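Local coordinates for programmed cell death 6-interacting protein (PDB 5WA1) that helps sort cargo into the intralumenal vesicles of multivesicular bodies and acts in membrane repair, cytokinesis and apoptosis, at residues A[23-28]-A[267-272]. Numbering follows the deposited sequence.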
# COMPACT_ATOMS: atom_id res chain seq x y z
N ALA A 23 7.21 13.80 -0.70
CA ALA A 23 7.70 12.69 -1.53
C ALA A 23 8.44 11.64 -0.71
O ALA A 23 9.45 11.08 -1.15
CB ALA A 23 8.57 13.21 -2.68
N THR A 24 7.94 11.36 0.49
CA THR A 24 8.55 10.39 1.40
C THR A 24 7.65 9.18 1.62
O THR A 24 7.36 8.81 2.76
CB THR A 24 8.87 11.04 2.74
OG1 THR A 24 7.67 11.60 3.29
CG2 THR A 24 9.90 12.14 2.58
N PHE A 25 7.23 8.54 0.53
CA PHE A 25 6.29 7.44 0.57
C PHE A 25 7.01 6.10 0.54
O PHE A 25 8.07 5.95 -0.08
CB PHE A 25 5.30 7.53 -0.60
CG PHE A 25 4.23 8.57 -0.39
CD1 PHE A 25 4.44 9.88 -0.77
CD2 PHE A 25 3.03 8.23 0.21
CE1 PHE A 25 3.46 10.85 -0.57
CE2 PHE A 25 2.04 9.19 0.42
CZ PHE A 25 2.26 10.50 0.02
N ILE A 26 6.45 5.13 1.24
CA ILE A 26 7.02 3.80 1.33
C ILE A 26 6.48 2.96 0.19
O ILE A 26 5.28 2.98 -0.10
CB ILE A 26 6.69 3.16 2.69
CG1 ILE A 26 7.31 3.97 3.83
CG2 ILE A 26 7.17 1.69 2.73
CD1 ILE A 26 6.69 3.66 5.18
N SER A 27 7.38 2.24 -0.49
CA SER A 27 7.00 1.24 -1.48
C SER A 27 7.78 -0.04 -1.19
O SER A 27 8.72 -0.06 -0.39
CB SER A 27 7.25 1.72 -2.91
OG SER A 27 8.61 2.01 -3.11
N VAL A 28 7.38 -1.12 -1.84
CA VAL A 28 7.87 -2.46 -1.54
C VAL A 28 8.59 -3.00 -2.77
O VAL A 28 8.09 -2.87 -3.89
CB VAL A 28 6.71 -3.39 -1.13
CG1 VAL A 28 7.23 -4.78 -0.78
CG2 VAL A 28 5.95 -2.79 0.05
N ALA A 267 6.83 6.65 12.01
CA ALA A 267 6.79 7.49 13.22
C ALA A 267 6.70 8.97 12.86
O ALA A 267 5.89 9.72 13.43
CB ALA A 267 8.02 7.21 14.07
N ALA A 268 7.50 9.41 11.89
CA ALA A 268 7.46 10.81 11.47
C ALA A 268 6.09 11.17 10.90
O ALA A 268 5.51 12.20 11.26
CB ALA A 268 8.56 11.08 10.45
N LYS A 269 5.55 10.32 10.02
CA LYS A 269 4.27 10.61 9.39
C LYS A 269 3.13 10.61 10.40
O LYS A 269 2.18 11.38 10.26
CB LYS A 269 3.99 9.59 8.27
CG LYS A 269 4.79 9.82 7.00
CD LYS A 269 4.04 10.66 5.99
CE LYS A 269 4.83 10.79 4.69
NZ LYS A 269 4.49 9.67 3.76
N HIS A 270 3.19 9.75 11.42
CA HIS A 270 2.22 9.80 12.51
C HIS A 270 2.20 11.19 13.16
O HIS A 270 1.14 11.80 13.32
CB HIS A 270 2.56 8.71 13.52
CG HIS A 270 1.74 8.75 14.78
ND1 HIS A 270 0.37 8.57 14.79
CD2 HIS A 270 2.10 8.91 16.08
CE1 HIS A 270 -0.07 8.63 16.03
NE2 HIS A 270 0.96 8.84 16.83
N CYS A 271 3.38 11.72 13.48
CA CYS A 271 3.45 13.03 14.11
C CYS A 271 3.14 14.16 13.13
O CYS A 271 2.52 15.16 13.52
CB CYS A 271 4.83 13.24 14.74
SG CYS A 271 5.20 12.11 16.09
N ILE A 272 3.58 14.04 11.87
CA ILE A 272 3.27 15.08 10.89
C ILE A 272 1.77 15.15 10.66
O ILE A 272 1.21 16.24 10.50
CB ILE A 272 4.02 14.84 9.57
CG1 ILE A 272 5.52 15.11 9.74
CG2 ILE A 272 3.44 15.72 8.44
CD1 ILE A 272 6.38 14.49 8.63
O HOH W 1 5.17 7.36 4.03
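K269 reaches out from helix 262-287 of the largely helical Bro1 domain to meet T24 and F25, near the start of the extended N-terminal segment, and joins them through a cation-pi contact and a single direct hydrogen bond. Its ammonium sits over one face of the F25 ring, with NZ 4.1 Å from the ring centroid and only 11° off the ring normal, so the charge faces the middle of the pi cloud. The same nitrogen donates to the backbone carbonyl of T24, NZ to O 3.2 Å. This bond is not directed at a lone pair: the donor stands 63° above the carbonyl plane, a compromise consistent with an ammonium also held over the ring. The lysine chain is bent twice, and the second bend, at chi4 (89°), turns NZ off the line of the methylenes toward the ring and the carbonyl. Outside the pair, E218 on helix 202-226 forms a salt bridge with K269 and also touches the F25 side chain, so the ammonium is shared by a carboxylate, a ring and a carbonyl; the carboxylate would probably stabilise the charged form of this buried lysine. Q215, one turn earlier on that helix, packs on F25 and accepts from the backbone N of I26, a bond consistent with holding the backbone next to F25 in place. Helix 262-287 belongs to the region that interacts with CHMP4A, CHMP4B and CHMP4C, and the contact ties the N-terminal segment to this part of the domain. Beside the ammonium, the hydroxyl of T24 lies against the last methylene of the lysine, with OG1 of T24 3.3 Å from CE of K269.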